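Side-chain contacts in putative gamma-glutamylcyclotransferase PH0828 (Pyrococcus horikoshii, PDB 1V30), which probably acts as a gamma-glutamylcyclotransferase, an acyltransferase that would release the gamma-glutamyl group of its substrate as cyclic 5-oxoproline: residues A[55-60]-A[93-98]; A[41-44]-A[50-53]; A[20-25]-A[75-80]. One frame throughout, in Å; residues are numbered along the deposited sequence.

Contact 1 (A[55-60]-A[93-98]); sequences GKLKVE and AFLWEW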
ATOM      1  N   GLY A  55     -10.971   1.949  11.002  1.00 23.43           N
ATOM      2  CA  GLY A  55     -10.775   2.847   9.876  1.00 22.48           C
ATOM      3  C   GLY A  55     -10.713   2.158   8.525  1.00 21.65           C
ATOM      4  O   GLY A  55     -10.810   0.933   8.439  1.00 21.46           O
ATOM      5  N   LYS A  56     -10.570   2.944   7.461  1.00 19.78           N
ATOM      6  CA  LYS A  56     -10.473   2.376   6.121  1.00 19.80           C
ATOM      7  C   LYS A  56      -9.206   2.848   5.424  1.00 19.49           C
ATOM      8  O   LYS A  56      -8.757   3.981   5.601  1.00 18.63           O
ATOM      9  CB  LYS A  56     -11.714   2.704   5.280  1.00 21.33           C
ATOM     10  CG  LYS A  56     -11.935   4.165   4.959  1.00 22.22           C
ATOM     11  CD  LYS A  56     -13.149   4.322   4.051  1.00 24.60           C
ATOM     12  CE  LYS A  56     -13.307   5.759   3.573  1.00 25.83           C
ATOM     13  NZ  LYS A  56     -13.434   6.718   4.703  1.00 29.31           N
ATOM     14  N   LEU A  57      -8.649   1.962   4.613  1.00 18.54           N
ATOM     15  CA  LEU A  57      -7.402   2.214   3.913  1.00 17.05           C
ATOM     16  C   LEU A  57      -7.555   2.239   2.395  1.00 15.62           C
ATOM     17  O   LEU A  57      -8.120   1.316   1.806  1.00 17.30           O
ATOM     18  CB  LEU A  57      -6.410   1.122   4.315  1.00 16.82           C
ATOM     19  CG  LEU A  57      -5.043   1.076   3.639  1.00 15.10           C
ATOM     20  CD1 LEU A  57      -4.117   2.109   4.273  1.00 15.73           C
ATOM     21  CD2 LEU A  57      -4.471  -0.330   3.785  1.00 16.08           C
ATOM     22  N   LYS A  58      -7.047   3.290   1.758  1.00 15.36           N
ATOM     23  CA  LYS A  58      -7.126   3.384   0.308  1.00 15.75           C
ATOM     24  C   LYS A  58      -6.000   2.579  -0.329  1.00 14.85           C
ATOM     25  O   LYS A  58      -4.830   2.711   0.051  1.00 14.93           O
ATOM     26  CB  LYS A  58      -7.026   4.841  -0.152  1.00 16.55           C
ATOM     27  CG  LYS A  58      -7.298   5.033  -1.637  1.00 21.66           C
ATOM     28  CD  LYS A  58      -6.970   6.450  -2.063  1.00 24.60           C
ATOM     29  CE  LYS A  58      -7.477   6.764  -3.459  1.00 29.04           C
ATOM     30  NZ  LYS A  58      -8.936   7.069  -3.472  1.00 28.96           N
ATOM     31  N   VAL A  59      -6.359   1.743  -1.294  1.00 13.50           N
ATOM     32  CA  VAL A  59      -5.386   0.929  -2.000  1.00 13.42           C
ATOM     33  C   VAL A  59      -5.605   0.990  -3.500  1.00 14.54           C
ATOM     34  O   VAL A  59      -6.675   1.377  -3.979  1.00 14.33           O
ATOM     35  CB  VAL A  59      -5.477  -0.571  -1.601  1.00 12.63           C
ATOM     36  CG1 VAL A  59      -5.113  -0.754  -0.143  1.00 13.56           C
ATOM     37  CG2 VAL A  59      -6.882  -1.110  -1.893  1.00 14.72           C
ATOM     38  N   GLU A  60      -4.558   0.624  -4.229  1.00 13.63           N
ATOM     39  CA  GLU A  60      -4.597   0.507  -5.676  1.00 13.85           C
ATOM     40  C   GLU A  60      -4.458  -0.999  -5.852  1.00 14.01           C
ATOM     41  O   GLU A  60      -3.558  -1.611  -5.270  1.00 14.11           O
ATOM     42  CB  GLU A  60      -3.409   1.217  -6.318  1.00 12.88           C
ATOM     43  CG  GLU A  60      -3.572   2.720  -6.411  1.00 14.73           C
ATOM     44  CD  GLU A  60      -2.297   3.428  -6.822  1.00 13.46           C
ATOM     45  OE1 GLU A  60      -1.436   2.806  -7.476  1.00 15.11           O
ATOM     46  OE2 GLU A  60      -2.168   4.621  -6.491  1.00 16.90           O
ATOM     47  N   ALA A  93      -7.026 -10.242  -2.502  1.00 15.07           N
ATOM     48  CA  ALA A  93      -5.714  -9.751  -2.900  1.00 13.78           C
ATOM     49  C   ALA A  93      -4.749  -9.818  -1.727  1.00 14.99           C
ATOM     50  O   ALA A  93      -5.169  -9.888  -0.569  1.00 15.66           O
ATOM     51  CB  ALA A  93      -5.824  -8.304  -3.400  1.00 14.48           C
ATOM     52  N   PHE A  94      -3.457  -9.813  -2.035  1.00 13.70           N
ATOM     53  CA  PHE A  94      -2.435  -9.826  -1.000  1.00 14.27           C
ATOM     54  C   PHE A  94      -2.063  -8.386  -0.675  1.00 14.38           C
ATOM     55  O   PHE A  94      -2.074  -7.513  -1.550  1.00 16.18           O
ATOM     56  CB  PHE A  94      -1.192 -10.585  -1.466  1.00 15.34           C
ATOM     57  CG  PHE A  94      -1.394 -12.063  -1.564  1.00 15.06           C
ATOM     58  CD1 PHE A  94      -1.695 -12.658  -2.783  1.00 15.95           C
ATOM     59  CD2 PHE A  94      -1.306 -12.859  -0.430  1.00 16.77           C
ATOM     60  CE1 PHE A  94      -1.905 -14.036  -2.871  1.00 16.99           C
ATOM     61  CE2 PHE A  94      -1.516 -14.234  -0.507  1.00 17.45           C
ATOM     62  CZ  PHE A  94      -1.815 -14.822  -1.730  1.00 18.68           C
ATOM     63  N   LEU A  95      -1.733  -8.152   0.587  1.00 14.05           N
ATOM     64  CA  LEU A  95      -1.351  -6.833   1.065  1.00 13.48           C
ATOM     65  C   LEU A  95      -0.209  -7.021   2.052  1.00 14.36           C
ATOM     66  O   LEU A  95      -0.174  -8.019   2.778  1.00 14.56           O
ATOM     67  CB  LEU A  95      -2.552  -6.164   1.741  1.00 14.92           C
ATOM     68  CG  LEU A  95      -2.349  -4.817   2.439  1.00 15.52           C
ATOM     69  CD1 LEU A  95      -3.582  -3.950   2.237  1.00 16.48           C
ATOM     70  CD2 LEU A  95      -2.072  -5.033   3.919  1.00 16.36           C
ATOM     71  N   TRP A  96       0.730  -6.081   2.060  1.00 13.08           N
ATOM     72  CA  TRP A  96       1.874  -6.144   2.955  1.00 13.60           C
ATOM     73  C   TRP A  96       1.567  -5.337   4.200  1.00 13.59           C
ATOM     74  O   TRP A  96       1.615  -4.108   4.189  1.00 13.84           O
ATOM     75  CB  TRP A  96       3.120  -5.604   2.260  1.00 12.22           C
ATOM     76  CG  TRP A  96       3.714  -6.576   1.285  1.00 13.95           C
ATOM     77  CD1 TRP A  96       4.600  -7.578   1.564  1.00 14.38           C
ATOM     78  CD2 TRP A  96       3.455  -6.652  -0.125  1.00 14.28           C
ATOM     79  NE1 TRP A  96       4.912  -8.269   0.416  1.00 15.28           N
ATOM     80  CE2 TRP A  96       4.222  -7.723  -0.635  1.00 16.00           C
ATOM     81  CE3 TRP A  96       2.648  -5.919  -1.007  1.00 14.88           C
ATOM     82  CZ2 TRP A  96       4.208  -8.078  -1.987  1.00 17.29           C
ATOM     83  CZ3 TRP A  96       2.636  -6.272  -2.354  1.00 16.81           C
ATOM     84  CH2 TRP A  96       3.410  -7.341  -2.830  1.00 16.75           C
ATOM     85  N   GLU A  97       1.245  -6.055   5.268  1.00 14.88           N
ATOM     86  CA  GLU A  97       0.902  -5.463   6.549  1.00 16.38           C
ATOM     87  C   GLU A  97       2.138  -5.229   7.412  1.00 15.35           C
ATOM     88  O   GLU A  97       2.983  -6.113   7.551  1.00 17.99           O
ATOM     89  CB  GLU A  97      -0.068  -6.401   7.267  1.00 18.95           C
ATOM     90  CG  GLU A  97      -0.335  -6.083   8.720  1.00 21.35           C
ATOM     91  CD  GLU A  97      -1.250  -7.111   9.346  1.00 23.08           C
ATOM     92  OE1 GLU A  97      -2.442  -7.134   8.981  1.00 24.84           O
ATOM     93  OE2 GLU A  97      -0.769  -7.907  10.182  1.00 27.42           O
ATOM     94  N   TRP A  98       2.250  -4.038   7.992  1.00 15.67           N
ATOM     95  CA  TRP A  98       3.394  -3.749   8.847  1.00 14.56           C
ATOM     96  C   TRP A  98       3.301  -4.707  10.040  1.00 15.35           C
ATOM     97  O   TRP A  98       2.252  -4.813  10.677  1.00 16.65           O
ATOM     98  CB  TRP A  98       3.366  -2.287   9.297  1.00 13.49           C
ATOM     99  CG  TRP A  98       4.490  -1.913  10.210  1.00 12.47           C
ATOM    100  CD1 TRP A  98       4.377  -1.447  11.485  1.00 14.21           C
ATOM    101  CD2 TRP A  98       5.896  -1.953   9.921  1.00 10.78           C
ATOM    102  NE1 TRP A  98       5.616  -1.193  12.008  1.00 14.05           N
ATOM    103  CE2 TRP A  98       6.570  -1.493  11.073  1.00 12.38           C
ATOM    104  CE3 TRP A  98       6.654  -2.327   8.801  1.00 12.85           C
ATOM    105  CZ2 TRP A  98       7.968  -1.398  11.141  1.00 13.38           C
ATOM    106  CZ3 TRP A  98       8.046  -2.231   8.868  1.00 12.87           C
ATOM    107  CH2 TRP A  98       8.686  -1.770  10.033  1.00 13.08           C
TER
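Leu57 sends its CD2 methyl to the CD1 methyl of Leu95, the two side chains reaching tip to tip from facing strands, with 4.0 Å between Leu57 CD2 and Leu95 CD1. Both leucines hold CG anti to the backbone N (chi1 175° in Leu57 and 174° in Leu95), which turns each branched end toward the facing strand. Leu95 has a chi2 of 144°, well away from a staggered value, which suggests some strain in the way its two methyls are turned. At Lys58 the strand's alternation carries the side chain to the other side, where its amine makes a salt bridge with Glu34. This is the inside-outside pattern of a barrel wall: strands 56-64 and 93-98 look at each other across the interior of the small beta barrel found in the gamma-glutamylcyclotransferase family, and no backbone bond joins them here. Val59 turns inward again, its CG1 standing 4.3 Å from CD1 of Leu95, a looser touch. One methyl of Leu95 therefore serves both inward residues of the opposing strand. Long leucines suit the wider span, while the short, beta-branched valine fills its place beside Ala11 and Ile37 and is at ease in extended backbone. Glu60, next along, takes no part in the contact with Leu95; although buried, its OE2 makes a salt bridge with Arg17, and OE1 is hydrogen-bonded with Tyr62 OH and Lys18 N.

Contact 2 (A[41-44]-A[50-53]); sequences QLYF and AVKG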
ATOM      1  N   GLN A  41      -5.540   0.973   9.531  1.00 17.01           N
ATOM      2  CA  GLN A  41      -5.143   2.350   9.779  1.00 17.41           C
ATOM      3  C   GLN A  41      -3.811   2.562   9.075  1.00 15.98           C
ATOM      4  O   GLN A  41      -3.041   1.617   8.892  1.00 18.20           O
ATOM      5  CB  GLN A  41      -4.986   2.610  11.273  1.00 18.94           C
ATOM      6  CG  GLN A  41      -6.236   2.333  12.079  1.00 23.06           C
ATOM      7  CD  GLN A  41      -6.083   2.756  13.517  1.00 23.34           C
ATOM      8  OE1 GLN A  41      -5.016   2.593  14.110  1.00 24.66           O
ATOM      9  NE2 GLN A  41      -7.151   3.294  14.095  1.00 26.17           N
ATOM     10  N   LEU A  42      -3.540   3.804   8.693  1.00 15.27           N
ATOM     11  CA  LEU A  42      -2.310   4.142   7.988  1.00 14.91           C
ATOM     12  C   LEU A  42      -1.473   5.140   8.774  1.00 13.32           C
ATOM     13  O   LEU A  42      -1.977   6.178   9.200  1.00 15.43           O
ATOM     14  CB  LEU A  42      -2.648   4.739   6.618  1.00 14.47           C
ATOM     15  CG  LEU A  42      -1.485   5.189   5.727  1.00 13.34           C
ATOM     16  CD1 LEU A  42      -0.603   4.004   5.374  1.00 14.39           C
ATOM     17  CD2 LEU A  42      -2.039   5.831   4.455  1.00 14.11           C
ATOM     18  N   TYR A  43      -0.198   4.813   8.959  1.00 13.41           N
ATOM     19  CA  TYR A  43       0.743   5.673   9.667  1.00 13.80           C
ATOM     20  C   TYR A  43       1.925   5.945   8.748  1.00 13.21           C
ATOM     21  O   TYR A  43       2.198   5.169   7.828  1.00 13.89           O
ATOM     22  CB  TYR A  43       1.249   4.998  10.947  1.00 15.37           C
ATOM     23  CG  TYR A  43       0.190   4.820  12.005  1.00 16.27           C
ATOM     24  CD1 TYR A  43      -0.757   3.803  11.904  1.00 18.20           C
ATOM     25  CD2 TYR A  43       0.109   5.693  13.086  1.00 17.14           C
ATOM     26  CE1 TYR A  43      -1.763   3.662  12.852  1.00 21.20           C
ATOM     27  CE2 TYR A  43      -0.893   5.561  14.042  1.00 19.23           C
ATOM     28  CZ  TYR A  43      -1.825   4.543  13.914  1.00 19.85           C
ATOM     29  OH  TYR A  43      -2.831   4.414  14.846  1.00 22.89           O
ATOM     30  N   PHE A  44       2.640   7.034   8.998  1.00 12.77           N
ATOM     31  CA  PHE A  44       3.784   7.356   8.163  1.00 12.04           C
ATOM     32  C   PHE A  44       4.889   8.090   8.904  1.00 12.11           C
ATOM     33  O   PHE A  44       4.644   9.117   9.532  1.00 13.91           O
ATOM     34  CB  PHE A  44       3.320   8.193   6.954  1.00 12.12           C
ATOM     35  CG  PHE A  44       4.434   8.621   6.033  1.00 11.71           C
ATOM     36  CD1 PHE A  44       4.696   9.976   5.829  1.00 14.07           C
ATOM     37  CD2 PHE A  44       5.208   7.681   5.357  1.00 12.82           C
ATOM     38  CE1 PHE A  44       5.711  10.386   4.962  1.00 15.83           C
ATOM     39  CE2 PHE A  44       6.226   8.084   4.488  1.00 13.50           C
ATOM     40  CZ  PHE A  44       6.476   9.441   4.292  1.00 14.69           C
ATOM     41  N   ALA A  50       0.579   0.034   7.275  1.00 14.58           N
ATOM     42  CA  ALA A  50      -0.828  -0.319   7.407  1.00 14.32           C
ATOM     43  C   ALA A  50      -0.900  -1.369   8.508  1.00 14.73           C
ATOM     44  O   ALA A  50      -0.207  -2.385   8.456  1.00 16.30           O
ATOM     45  CB  ALA A  50      -1.376  -0.889   6.101  1.00 14.52           C
ATOM     46  N   VAL A  51      -1.708  -1.092   9.523  1.00 15.66           N
ATOM     47  CA  VAL A  51      -1.888  -2.020  10.635  1.00 16.81           C
ATOM     48  C   VAL A  51      -3.374  -2.132  10.909  1.00 18.49           C
ATOM     49  O   VAL A  51      -4.134  -1.213  10.616  1.00 17.37           O
ATOM     50  CB  VAL A  51      -1.181  -1.526  11.915  1.00 17.69           C
ATOM     51  CG1 VAL A  51       0.320  -1.489  11.694  1.00 18.23           C
ATOM     52  CG2 VAL A  51      -1.708  -0.154  12.313  1.00 17.86           C
ATOM     53  N   LYS A  52      -3.791  -3.262  11.466  1.00 19.36           N
ATOM     54  CA  LYS A  52      -5.200  -3.454  11.763  1.00 20.55           C
ATOM     55  C   LYS A  52      -5.668  -2.445  12.795  1.00 20.17           C
ATOM     56  O   LYS A  52      -4.955  -2.136  13.747  1.00 21.23           O
ATOM     57  CB  LYS A  52      -5.452  -4.870  12.277  1.00 21.92           C
ATOM     58  CG  LYS A  52      -5.179  -5.942  11.247  1.00 24.27           C
ATOM     59  CD  LYS A  52      -5.675  -7.290  11.727  1.00 27.63           C
ATOM     60  CE  LYS A  52      -5.357  -8.371  10.719  1.00 29.75           C
ATOM     61  NZ  LYS A  52      -3.890  -8.544  10.583  1.00 32.04           N
ATOM     62  N   GLY A  53      -6.876  -1.934  12.590  1.00 20.24           N
ATOM     63  CA  GLY A  53      -7.441  -0.961  13.500  1.00 22.37           C
ATOM     64  C   GLY A  53      -8.680  -0.331  12.898  1.00 23.87           C
ATOM     65  O   GLY A  53      -8.999  -0.554  11.732  1.00 24.51           O
TER
HETATM   66  O   HOH W   1      -4.098   0.240  15.119  1.00 32.86           O
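Gln41 lays its aliphatic chain alongside the backbone of Gly53, with CG of Gln41 3.7 Å from C of Gly53. The two segments belong to the antiparallel beta hairpin of strands 40-44 and 48-51, and the chain turns a corner at Lys52 and Gly53. CG of Gln41 is anti to the carbonyl carbon (chi1 -58°) and the chain runs on extended, bringing CD over Gly53; a CB on residue 53 would collide with that carbon, so glycine fits here. Both polar atoms of the amide are engaged: NE2 donates to Lys54 O, while OE1 accepts from a water at 2.7 Å from Gln41 OE1, which also donates to Lys52 O. Cut back to an alanine, the side chain would no longer reach either partner, and Lys54 O and the water would probably lose their amide mate while the backbone of Gly53 lost its cover. Gln41 and Val51 form a hydrogen-bonded pair: Gln41 N reaches Val51 O at 2.8 Å, nearly straight at 170°, and Val51 N returns to Gln41 O at 3.1 Å. The following Leu42–Ala50 pair is non-hydrogen-bonded, its side chains on the inner face against Leu57; small Ala50 fits close beside Tyr13, a substrate-binding residue by similarity. On the same side of the hairpin as Gln41, the side chains of Tyr43 and Val51 cross at about a right angle, with Val51 CG2 approaching the ring obliquely, 3.9 Å from Tyr43 CE1.

Contact 3 (A[20-25]-A[75-80]); sequences KPLHWY and IEIGTG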
ATOM      1  N   LYS A  20       4.774   6.649  -6.300  1.00 14.58           N
ATOM      2  CA  LYS A  20       5.531   6.452  -5.066  1.00 14.81           C
ATOM      3  C   LYS A  20       6.889   5.820  -5.363  1.00 13.80           C
ATOM      4  O   LYS A  20       7.097   5.266  -6.441  1.00 14.14           O
ATOM      5  CB  LYS A  20       4.703   5.628  -4.073  1.00 14.16           C
ATOM      6  CG  LYS A  20       3.648   6.452  -3.338  1.00 19.72           C
ATOM      7  CD  LYS A  20       2.784   7.253  -4.295  1.00 21.00           C
ATOM      8  CE  LYS A  20       1.794   8.145  -3.564  1.00 20.31           C
ATOM      9  NZ  LYS A  20       0.947   8.843  -4.573  1.00 20.55           N
ATOM     10  N   PRO A  21       7.823   5.861  -4.394  1.00 14.57           N
ATOM     11  CA  PRO A  21       9.173   5.314  -4.583  1.00 13.92           C
ATOM     12  C   PRO A  21       9.442   3.974  -5.256  1.00 15.51           C
ATOM     13  O   PRO A  21      10.440   3.840  -5.966  1.00 17.70           O
ATOM     14  CB  PRO A  21       9.770   5.375  -3.178  1.00 14.58           C
ATOM     15  CG  PRO A  21       9.104   6.575  -2.593  1.00 14.20           C
ATOM     16  CD  PRO A  21       7.668   6.385  -3.024  1.00 14.16           C
ATOM     17  N   LEU A  22       8.591   2.981  -5.046  1.00 14.31           N
ATOM     18  CA  LEU A  22       8.844   1.683  -5.661  1.00 14.42           C
ATOM     19  C   LEU A  22       7.852   1.298  -6.744  1.00 14.01           C
ATOM     20  O   LEU A  22       7.771   0.131  -7.131  1.00 14.66           O
ATOM     21  CB  LEU A  22       8.878   0.589  -4.588  1.00 16.15           C
ATOM     22  CG  LEU A  22      10.085   0.642  -3.648  1.00 16.93           C
ATOM     23  CD1 LEU A  22       9.966  -0.462  -2.605  1.00 18.08           C
ATOM     24  CD2 LEU A  22      11.373   0.481  -4.450  1.00 19.66           C
ATOM     25  N   HIS A  23       7.112   2.273  -7.260  1.00 14.88           N
ATOM     26  CA  HIS A  23       6.128   1.949  -8.278  1.00 14.81           C
ATOM     27  C   HIS A  23       6.697   1.341  -9.548  1.00 15.55           C
ATOM     28  O   HIS A  23       5.987   0.622 -10.252  1.00 16.21           O
ATOM     29  CB  HIS A  23       5.291   3.166  -8.654  1.00 15.79           C
ATOM     30  CG  HIS A  23       4.134   2.826  -9.540  1.00 16.68           C
ATOM     31  ND1 HIS A  23       3.104   2.009  -9.128  1.00 16.79           N
ATOM     32  CD2 HIS A  23       3.866   3.147 -10.827  1.00 18.79           C
ATOM     33  CE1 HIS A  23       2.251   1.841 -10.122  1.00 18.58           C
ATOM     34  NE2 HIS A  23       2.692   2.522 -11.166  1.00 19.93           N
ATOM     35  N   TRP A  24       7.962   1.614  -9.847  1.00 16.61           N
ATOM     36  CA  TRP A  24       8.553   1.067 -11.062  1.00 17.43           C
ATOM     37  C   TRP A  24       8.487  -0.459 -11.113  1.00 18.24           C
ATOM     38  O   TRP A  24       8.555  -1.048 -12.189  1.00 19.82           O
ATOM     39  CB  TRP A  24      10.001   1.550 -11.243  1.00 19.09           C
ATOM     40  CG  TRP A  24      10.980   1.097 -10.199  1.00 21.61           C
ATOM     41  CD1 TRP A  24      11.193   1.657  -8.972  1.00 22.01           C
ATOM     42  CD2 TRP A  24      11.899   0.005 -10.308  1.00 23.44           C
ATOM     43  NE1 TRP A  24      12.193   0.984  -8.311  1.00 24.11           N
ATOM     44  CE2 TRP A  24      12.644  -0.036  -9.108  1.00 24.45           C
ATOM     45  CE3 TRP A  24      12.169  -0.945 -11.304  1.00 25.41           C
ATOM     46  CZ2 TRP A  24      13.642  -0.990  -8.875  1.00 25.80           C
ATOM     47  CZ3 TRP A  24      13.164  -1.894 -11.073  1.00 27.07           C
ATOM     48  CH2 TRP A  24      13.887  -1.907  -9.866  1.00 27.24           C
ATOM     49  N   TYR A  25       8.341  -1.102  -9.957  1.00 18.52           N
ATOM     50  CA  TYR A  25       8.243  -2.561  -9.922  1.00 19.23           C
ATOM     51  C   TYR A  25       6.947  -3.049 -10.570  1.00 19.54           C
ATOM     52  O   TYR A  25       6.850  -4.208 -10.979  1.00 21.19           O
ATOM     53  CB  TYR A  25       8.292  -3.084  -8.479  1.00 19.52           C
ATOM     54  CG  TYR A  25       9.683  -3.369  -7.964  1.00 20.40           C
ATOM     55  CD1 TYR A  25      10.397  -2.406  -7.256  1.00 21.71           C
ATOM     56  CD2 TYR A  25      10.290  -4.603  -8.197  1.00 21.73           C
ATOM     57  CE1 TYR A  25      11.686  -2.663  -6.792  1.00 22.71           C
ATOM     58  CE2 TYR A  25      11.577  -4.869  -7.742  1.00 21.62           C
ATOM     59  CZ  TYR A  25      12.268  -3.897  -7.042  1.00 21.51           C
ATOM     60  OH  TYR A  25      13.542  -4.154  -6.596  1.00 23.50           O
ATOM     61  N   ILE A  75      12.315  -7.678  -2.051  1.00 22.95           N
ATOM     62  CA  ILE A  75      12.856  -6.355  -1.736  1.00 22.51           C
ATOM     63  C   ILE A  75      13.194  -6.252  -0.247  1.00 21.95           C
ATOM     64  O   ILE A  75      12.386  -6.603   0.613  1.00 20.36           O
ATOM     65  CB  ILE A  75      11.851  -5.236  -2.122  1.00 21.21           C
ATOM     66  CG1 ILE A  75      11.510  -5.338  -3.613  1.00 23.74           C
ATOM     67  CG2 ILE A  75      12.451  -3.864  -1.825  1.00 23.80           C
ATOM     68  CD1 ILE A  75      10.465  -4.348  -4.090  1.00 25.93           C
ATOM     69  N   GLU A  76      14.396  -5.769   0.048  1.00 21.03           N
ATOM     70  CA  GLU A  76      14.863  -5.637   1.421  1.00 20.44           C
ATOM     71  C   GLU A  76      13.909  -4.859   2.329  1.00 18.46           C
ATOM     72  O   GLU A  76      13.673  -5.248   3.471  1.00 18.86           O
ATOM     73  CB  GLU A  76      16.235  -4.961   1.434  1.00 23.12           C
ATOM     74  CG  GLU A  76      17.016  -5.163   2.716  1.00 28.78           C
ATOM     75  CD  GLU A  76      17.370  -6.616   2.958  1.00 32.24           C
ATOM     76  OE1 GLU A  76      17.934  -6.918   4.029  1.00 34.98           O
ATOM     77  OE2 GLU A  76      17.087  -7.457   2.078  1.00 35.83           O
ATOM     78  N   ILE A  77      13.353  -3.766   1.816  1.00 16.89           N
ATOM     79  CA  ILE A  77      12.454  -2.930   2.601  1.00 18.05           C
ATOM     80  C   ILE A  77      11.194  -3.667   3.060  1.00 16.16           C
ATOM     81  O   ILE A  77      10.482  -3.206   3.953  1.00 17.39           O
ATOM     82  CB  ILE A  77      12.063  -1.648   1.806  1.00 19.81           C
ATOM     83  CG1 ILE A  77      11.716  -0.519   2.775  1.00 21.95           C
ATOM     84  CG2 ILE A  77      10.901  -1.930   0.871  1.00 21.55           C
ATOM     85  CD1 ILE A  77      12.915   0.020   3.530  1.00 25.09           C
ATOM     86  N   GLY A  78      10.923  -4.819   2.454  1.00 15.98           N
ATOM     87  CA  GLY A  78       9.757  -5.594   2.835  1.00 16.72           C
ATOM     88  C   GLY A  78       9.961  -6.375   4.125  1.00 17.49           C
ATOM     89  O   GLY A  78       9.035  -7.023   4.614  1.00 17.49           O
ATOM     90  N   THR A  79      11.173  -6.294   4.675  1.00 17.96           N
ATOM     91  CA  THR A  79      11.553  -6.992   5.906  1.00 19.44           C
ATOM     92  C   THR A  79      10.563  -6.881   7.058  1.00 17.72           C
ATOM     93  O   THR A  79      10.234  -7.878   7.706  1.00 16.61           O
ATOM     94  CB  THR A  79      12.925  -6.488   6.426  1.00 19.37           C
ATOM     95  OG1 THR A  79      13.946  -6.820   5.484  1.00 24.22           O
ATOM     96  CG2 THR A  79      13.256  -7.112   7.777  1.00 23.69           C
ATOM     97  N   GLY A  80      10.100  -5.669   7.324  1.00 16.16           N
ATOM     98  CA  GLY A  80       9.186  -5.460   8.429  1.00 14.23           C
ATOM     99  C   GLY A  80       7.715  -5.698   8.154  1.00 12.42           C
ATOM    100  O   GLY A  80       6.899  -5.582   9.064  1.00 14.46           O
TER
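With CG1 anti to its carbonyl carbon (chi1 -57°) and CD1 carried on in the same extended line (chi2 176°), Ile75 delivers its terminal methyl onto the ring of Tyr25. CD1 of Ile75 sits over one face, 3.5 Å from the centroid of the Tyr25 ring and only 17° off its normal, a compact CH-pi contact in which Ile75 CD1 comes within 3.4 Å of Tyr25 CE1. The other face of that ring is taken by Trp24, whose CH2 atom lies 3.7 Å above the plane of the Tyr25 ring, displaced toward the rim. A flat aromatic suits this place because it offers a broad surface to each neighbour. Leu22 meets Ile75 tip to tip, CD1 to CD1 at 4.2 Å, and the same methyl of Leu22 also lies 3.9 Å from CG2 of Ile77. The contact thus joins two loops, each with a short 3-10 turn, beside the probable active site of the AIG2-like fold: residues 75-80 carry Glu76, the proton acceptor by similarity, and Leu22 packs against Thr15 of the likely substrate-binding loop. A bound buffer molecule, 2-(N-cyclohexylamino)ethanesulfonic acid, probably from the crystallisation liquor, has its nearest atoms about 4 Å from the Ile77 side chain, consistent with a pocket here. Each loop is also braced internally. Pro21 supplies the fixed phi wanted at the second position of the type I turn from Lys20 to His23, and in the other loop the Glu76 carbonyl oxygen is gripped twice by Thr79, whose OG1 donates to Glu76 O at 2.6 Å and whose N donates to it at 3.0 Å.

In the fold
Contact 1 is the core of the set, three buried aliphatic side chains with no polar bond between them, whereas contacts 2 and 3 lie at the surface. Contact 2, on a hairpin, relies on backbone hydrogen bonds and a bridging water; contact 3 joins loops by apolar and aromatic packing alone. Contacts 1 and 2 are neighbours, with centres about 9 Å apart: the Glu97–Lys52 salt bridge, a probable hydrogen bond from Trp98 N to Ala50 O and packing of Leu57 on Leu42 tie the hairpin to the barrel. Contact 3 meets contact 1 where Trp98 packs on Gly80 O, but does not touch contact 2, about 17 Å away between centres.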